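Local atomic coordinates of maleylacetoacetate isomerase (Anaeromyxobacter dehalogenans, PDB entry 4IGJ), a protein that probably isomerises maleylacetoacetate to fumarylacetoacetate with glutathione as cofactor, as a zeta-class member of the glutathione transferase superfamily. Residues 36-41 with 125-130; 29-34 with 193-198. All blocks are in the same frame, centred on the assembly; numbering follows the deposited sequence. Where two conformers were deposited one is given.

Both contacts join the thioredoxin-like N-terminal domain to the helical C-terminal domain, and their centres lie about 10 Å apart. Both segments of contact 1 fall between the two segments of contact 2 in the sequence. The loop 29-34 leaves strand 24-29 and runs straight into helix 34-45, which carries 36-41, so the two N-terminal segments are separated by Ser35 alone, itself seen to bind glutathione. Their C-terminal halves sit on different helices, 114-128 and 185-199. Trp37 packs edge-to-face on Tyr195, while Val127 touches Gln193 between the two C-terminal helices. Glutathione is seen bound at Arg38 and Asn128 of contact 1, consistent with the interdomain cleft where the transferases hold it.

Contact 1 (36-41 with 125-130); sequences AWRVRL and EHVNSG
Arg38 reaches from helix 34-45 toward Val127 and Asn128 at the end of helix 114-128, spanning backbones whose nearest CA atoms, Arg38 and Asn128, are 9.9 Å apart. A long side chain suits this span: with CG anti to the carbonyl carbon (chi1 -57°), the chain runs extended from CG to NE and delivers the guanidinium to the far helix. The packed part is here. Arg38 NH2 comes within 3.9 Å of Val127 CG1, a methyl of the beta-branched side chain that offers a nonpolar surface to the cation, and the Asn128 amide stands across the guanidinium, the two planes 73° apart. Ser93 of helix 93-103 accepts a hydrogen bond from Arg38 NH1. The looser part is filled by a water at the guanidinium edge, in its plane. It accepts from Arg38 NH2 at 2.9 Å and donates to Asn128 O at 2.8 Å, so the two helices are bridged through solvent on this side. Arg38 and Asn128 are both seen to bind glutathione in this protein, so a buried cation steadied by a serine and a water is consistent with a site prepared for an anionic peptide.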
loop_
_atom_site.group_PDB
_atom_site.type_symbol
_atom_site.label_atom_id
_atom_site.label_comp_id
_atom_site.label_asym_id
_atom_site.label_seq_id
_atom_site.Cartn_x
_atom_site.Cartn_y
_atom_site.Cartn_z
ATOM N N ALA A 36 -5.981 4.271 10.869
ATOM C CA ALA A 36 -7.144 5.123 11.102
ATOM C C ALA A 36 -6.733 6.584 11.160
ATOM O O ALA A 36 -7.454 7.456 10.676
ATOM C CB ALA A 36 -7.869 4.728 12.386
ATOM N N TRP A 37 -5.569 6.850 11.743
ATOM C CA TRP A 37 -5.055 8.208 11.837
ATOM C C TRP A 37 -4.900 8.833 10.443
ATOM O O TRP A 37 -5.228 10.003 10.254
ATOM C CB TRP A 37 -3.733 8.172 12.613
ATOM C CG TRP A 37 -3.064 9.474 12.974
ATOM C CD1 TRP A 37 -3.388 10.746 12.575
ATOM C CD2 TRP A 37 -1.923 9.598 13.817
ATOM N NE1 TRP A 37 -2.506 11.645 13.124
ATOM C CE2 TRP A 37 -1.597 10.961 13.894
ATOM C CE3 TRP A 37 -1.144 8.674 14.517
ATOM C CZ2 TRP A 37 -0.516 11.426 14.651
ATOM C CZ3 TRP A 37 -0.082 9.125 15.252
ATOM C CH2 TRP A 37 0.228 10.489 15.325
ATOM N N ARG A 38 -4.410 8.060 9.468
ATOM C CA ARG A 38 -4.279 8.562 8.098
ATOM C C ARG A 38 -5.608 9.079 7.591
ATOM O O ARG A 38 -5.671 10.145 6.966
ATOM C CB ARG A 38 -3.795 7.469 7.145
ATOM C CG ARG A 38 -2.472 6.815 7.542
ATOM C CD ARG A 38 -2.402 5.452 6.902
ATOM N NE ARG A 38 -1.191 4.715 7.232
ATOM C CZ ARG A 38 -0.990 3.449 6.880
ATOM N NH1 ARG A 38 -1.927 2.786 6.216
ATOM N NH2 ARG A 38 0.145 2.834 7.218
ATOM N N VAL A 39 -6.670 8.321 7.852
ATOM C CA VAL A 39 -7.999 8.711 7.404
ATOM C C VAL A 39 -8.514 9.933 8.169
ATOM O O VAL A 39 -9.087 10.848 7.566
ATOM C CB VAL A 39 -8.978 7.525 7.427
ATOM C CG1 VAL A 39 -10.369 7.962 6.981
ATOM C CG2 VAL A 39 -8.452 6.416 6.506
ATOM N N ARG A 40 -8.264 9.979 9.475
ATOM C CA ARG A 40 -8.618 11.154 10.270
ATOM C C ARG A 40 -7.945 12.406 9.716
ATOM O O ARG A 40 -8.543 13.481 9.698
ATOM C CB ARG A 40 -8.238 10.957 11.741
ATOM C CG ARG A 40 -8.976 9.819 12.403
ATOM C CD ARG A 40 -8.914 9.922 13.925
ATOM N NE ARG A 40 -7.550 9.899 14.455
ATOM C CZ ARG A 40 -6.957 8.831 14.985
ATOM N NH1 ARG A 40 -7.586 7.658 15.047
ATOM N NH2 ARG A 40 -5.718 8.940 15.450
ATOM N N LEU A 41 -6.703 12.271 9.262
ATOM C CA LEU A 41 -5.998 13.390 8.651
ATOM C C LEU A 41 -6.638 13.825 7.335
ATOM O O LEU A 41 -6.817 15.020 7.098
ATOM C CB LEU A 41 -4.520 13.055 8.459
ATOM C CG LEU A 41 -3.734 13.129 9.768
ATOM C CD1 LEU A 41 -2.352 12.537 9.552
ATOM C CD2 LEU A 41 -3.638 14.573 10.225
ATOM N N GLU A 125 2.869 4.992 -0.411
ATOM C CA GLU A 125 3.009 3.545 -0.470
ATOM C C GLU A 125 4.269 3.023 0.225
ATOM O O GLU A 125 4.250 1.916 0.761
ATOM C CB GLU A 125 2.914 3.033 -1.913
ATOM C CG GLU A 125 1.532 3.208 -2.570
ATOM C CD GLU A 125 0.438 2.297 -2.000
ATOM O OE1 GLU A 125 0.695 1.511 -1.056
ATOM O OE2 GLU A 125 -0.699 2.356 -2.524
ATOM N N HIS A 126 5.333 3.823 0.258
ATOM C CA HIS A 126 6.506 3.460 1.056
ATOM C C HIS A 126 6.107 3.165 2.492
ATOM O O HIS A 126 6.657 2.264 3.127
ATOM C CB HIS A 126 7.545 4.584 1.036
ATOM C CG HIS A 126 8.416 4.587 -0.184
ATOM N ND1 HIS A 126 9.128 3.479 -0.591
ATOM C CD2 HIS A 126 8.697 5.566 -1.074
ATOM C CE1 HIS A 126 9.808 3.775 -1.684
ATOM N NE2 HIS A 126 9.563 5.036 -2.000
ATOM N N VAL A 127 5.141 3.914 3.009
ATOM C CA VAL A 127 4.620 3.642 4.343
ATOM C C VAL A 127 3.552 2.543 4.325
ATOM O O VAL A 127 3.649 1.548 5.053
ATOM C CB VAL A 127 4.061 4.931 4.975
ATOM C CG1 VAL A 127 3.500 4.652 6.356
ATOM C CG2 VAL A 127 5.146 6.002 5.054
ATOM N N ASN A 128 2.538 2.724 3.481
ATOM C CA ASN A 128 1.376 1.855 3.410
ATOM C C ASN A 128 1.739 0.400 3.196
ATOM O O ASN A 128 1.203 -0.491 3.853
ATOM C CB ASN A 128 0.464 2.348 2.270
ATOM C CG ASN A 128 -0.876 1.639 2.229
ATOM O OD1 ASN A 128 -1.297 1.107 1.181
ATOM N ND2 ASN A 128 -1.555 1.626 3.349
ATOM N N SER A 129 2.648 0.152 2.261
ATOM C CA SER A 129 3.018 -1.222 1.942
ATOM C C SER A 129 4.453 -1.566 2.328
ATOM O O SER A 129 4.786 -2.733 2.488
ATOM C CB SER A 129 2.784 -1.507 0.454
ATOM O OG SER A 129 3.690 -0.788 -0.364
ATOM N N GLY A 130 5.300 -0.556 2.477
ATOM C CA GLY A 130 6.716 -0.807 2.697
ATOM C C GLY A 130 7.244 -0.715 4.116
ATOM O O GLY A 130 8.387 -1.105 4.378
HETATM O O HOH W 1 -0.413 0.163 6.099
#

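Contact 2 (29-34 with 193-198); sequences SYWRSS and QLYNAR. With SO4 (sulfate ion), chain C.
The loop between the first strand and the first helix of the thioredoxin-like domain, where glutathione transferases build their active site, here meets Tyr195 and Asn196 of helix 185-199 through Trp31, Arg32 and Ser34. A type I turn from Tyr30 to Ser33 shapes the loop, and Ser33 is the N-cap, its OG bound to Ala36 N. Arg32 and Tyr195 cross at about a right angle. Arg32 NE donates to Tyr195 OH at 3.0 Å, with an N-H...O angle of 169°, and the oxygen lies close to the guanidinium plane, while the ring plane is turned 63° from it. Arginine suits the place because it can bond along several edges: NH2 also reaches the carbonyl of Thr241 near the C-terminus. The indole of Trp31 lies on one guanidinium face, its CH2 3.5 Å above the plane, and its CZ3 comes 4.0 Å from Tyr195 OH. Shortening Arg32 to alanine removes both N-H groups, which would probably leave the Tyr195 hydroxyl and the Thr241 carbonyl without this donor and Trp31 CH2 without its guanidinium neighbour. At the start of helix 34-45 a sulfate, probably from the crystallisation liquor, may mark an anion-binding pocket. Ser34 N gives it a straight bond to O3 at 2.8 Å. In the conformer described, OG lies between the backbone N and the carbonyl carbon (chi1 73°), which brings it round to bond sulfate O2. Asn196 ND2 adds a weak bond to O2, its stronger partner being Gln135; Gln132 and Gln135 NE2 complete the grip. Small, polar serine lets the anion approach the backbone N-H. In the same conformer a water donates to Ser34 OG and, at 3.0 Å, to Gln193 OE1.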
loop_
_atom_site.group_PDB
_atom_site.type_symbol
_atom_site.label_atom_id
_atom_site.label_comp_id
_atom_site.label_asym_id
_atom_site.label_seq_id
_atom_site.Cartn_x
_atom_site.Cartn_y
_atom_site.Cartn_z
ATOM N N SER A 29 -12.765 3.850 14.221
ATOM C CA SER A 29 -11.398 4.250 14.522
ATOM C C SER A 29 -10.999 3.740 15.897
ATOM O O SER A 29 -11.849 3.577 16.779
ATOM C CB SER A 29 -11.290 5.779 14.498
ATOM O OG SER A 29 -10.022 6.246 14.930
ATOM N N TYR A 30 -9.705 3.477 16.053
ATOM C CA TYR A 30 -9.078 3.241 17.354
ATOM C C TYR A 30 -8.084 4.378 17.538
ATOM O O TYR A 30 -7.386 4.750 16.588
ATOM C CB TYR A 30 -8.365 1.886 17.329
ATOM C CG TYR A 30 -7.554 1.529 18.562
ATOM C CD1 TYR A 30 -8.161 1.363 19.799
ATOM C CD2 TYR A 30 -6.188 1.314 18.466
ATOM C CE1 TYR A 30 -7.418 1.028 20.916
ATOM C CE2 TYR A 30 -5.436 0.975 19.570
ATOM C CZ TYR A 30 -6.058 0.831 20.789
ATOM O OH TYR A 30 -5.299 0.492 21.887
ATOM N N TRP A 31 -8.004 4.944 18.744
ATOM C CA TRP A 31 -7.231 6.173 18.946
ATOM C C TRP A 31 -5.794 6.035 18.453
ATOM O O TRP A 31 -5.247 6.962 17.847
ATOM C CB TRP A 31 -7.262 6.609 20.427
ATOM C CG TRP A 31 -6.525 5.667 21.336
ATOM C CD1 TRP A 31 -6.951 4.447 21.764
ATOM C CD2 TRP A 31 -5.229 5.870 21.913
ATOM N NE1 TRP A 31 -5.999 3.873 22.581
ATOM C CE2 TRP A 31 -4.926 4.719 22.675
ATOM C CE3 TRP A 31 -4.294 6.908 21.857
ATOM C CZ2 TRP A 31 -3.730 4.581 23.384
ATOM C CZ3 TRP A 31 -3.110 6.775 22.565
ATOM C CH2 TRP A 31 -2.837 5.615 23.318
ATOM N N ARG A 32 -5.203 4.865 18.657
ATOM C CA ARG A 32 -3.786 4.696 18.360
ATOM C C ARG A 32 -3.482 4.026 17.020
ATOM O O ARG A 32 -2.314 3.837 16.673
ATOM C CB ARG A 32 -3.098 3.931 19.483
ATOM C CG ARG A 32 -1.689 4.406 19.724
ATOM C CD ARG A 32 -1.056 3.642 20.859
ATOM N NE ARG A 32 -0.071 4.456 21.554
ATOM C CZ ARG A 32 0.535 4.080 22.673
ATOM N NH1 ARG A 32 1.423 4.877 23.252
ATOM N NH2 ARG A 32 0.251 2.904 23.208
ATOM N N SER A 33 -4.519 3.672 16.272
ATOM C CA SER A 33 -4.329 3.014 14.970
ATOM C C SER A 33 -3.718 3.964 13.941
ATOM O O SER A 33 -4.309 4.998 13.620
ATOM C CB SER A 33 -5.678 2.512 14.443
ATOM O OG SER A 33 -5.607 2.207 13.057
ATOM N N SER A 34 -2.542 3.631 13.411
ATOM C CA SER A 34 -1.919 4.526 12.439
ATOM C C SER A 34 -2.721 4.561 11.143
ATOM O O SER A 34 -2.833 5.608 10.507
ATOM C CB SER A 34 -0.447 4.165 12.183
ATOM O OG SER A 34 -0.321 2.987 11.414
ATOM N N GLN A 193 3.482 7.417 10.975
ATOM C CA GLN A 193 4.600 6.484 10.981
ATOM C C GLN A 193 5.721 6.980 11.891
ATOM O O GLN A 193 6.365 6.180 12.574
ATOM C CB GLN A 193 5.116 6.234 9.558
ATOM C CG GLN A 193 6.147 5.106 9.477
ATOM C CD GLN A 193 5.574 3.791 9.942
ATOM O OE1 GLN A 193 4.784 3.168 9.233
ATOM N NE2 GLN A 193 5.944 3.359 11.149
ATOM N N LEU A 194 5.940 8.293 11.915
ATOM C CA LEU A 194 6.955 8.869 12.807
ATOM C C LEU A 194 6.544 8.716 14.267
ATOM O O LEU A 194 7.391 8.460 15.122
ATOM C CB LEU A 194 7.209 10.339 12.477
ATOM C CG LEU A 194 7.898 10.617 11.149
ATOM C CD1 LEU A 194 7.904 12.108 10.883
ATOM C CD2 LEU A 194 9.317 10.060 11.149
ATOM N N TYR A 195 5.253 8.839 14.556
ATOM C CA TYR A 195 4.756 8.582 15.903
ATOM C C TYR A 195 5.060 7.133 16.302
ATOM O O TYR A 195 5.483 6.865 17.431
ATOM C CB TYR A 195 3.257 8.874 15.954
ATOM C CG TYR A 195 2.511 8.464 17.217
ATOM C CD1 TYR A 195 2.162 9.404 18.179
ATOM C CD2 TYR A 195 2.090 7.152 17.406
ATOM C CE1 TYR A 195 1.446 9.021 19.316
ATOM C CE2 TYR A 195 1.389 6.771 18.530
ATOM C CZ TYR A 195 1.066 7.707 19.477
ATOM O OH TYR A 195 0.352 7.309 20.594
ATOM N N ASN A 196 4.865 6.190 15.387
ATOM C CA ASN A 196 5.165 4.796 15.706
ATOM C C ASN A 196 6.663 4.565 15.895
ATOM O O ASN A 196 7.062 3.791 16.767
ATOM C CB ASN A 196 4.574 3.857 14.645
ATOM C CG ASN A 196 3.082 3.641 14.820
ATOM O OD1 ASN A 196 2.444 4.271 15.659
ATOM N ND2 ASN A 196 2.516 2.757 14.006
ATOM N N ALA A 197 7.483 5.247 15.101
ATOM C CA ALA A 197 8.934 5.194 15.250
ATOM C C ALA A 197 9.326 5.589 16.668
ATOM O O ALA A 197 10.130 4.905 17.308
ATOM C CB ALA A 197 9.618 6.103 14.247
ATOM N N ARG A 198 8.746 6.681 17.160
ATOM C CA ARG A 198 9.041 7.152 18.514
ATOM C C ARG A 198 8.586 6.136 19.552
ATOM O O ARG A 198 9.321 5.829 20.487
ATOM C CB ARG A 198 8.404 8.525 18.764
ATOM C CG ARG A 198 9.031 9.636 17.940
ATOM C CD ARG A 198 8.426 10.993 18.241
ATOM N NE ARG A 198 8.777 11.961 17.206
ATOM C CZ ARG A 198 7.956 12.339 16.230
ATOM N NH1 ARG A 198 6.726 11.852 16.174
ATOM N NH2 ARG A 198 8.363 13.220 15.323
HETATM S S SO4 C . -0.218 0.386 14.049
HETATM O O1 SO4 C . 0.835 0.331 15.047
HETATM O O2 SO4 C . 0.375 0.669 12.746
HETATM O O3 SO4 C . -1.148 1.436 14.429
HETATM O O4 SO4 C . -0.927 -0.883 14.024
HETATM O O HOH W 2 1.905 3.769 9.521
#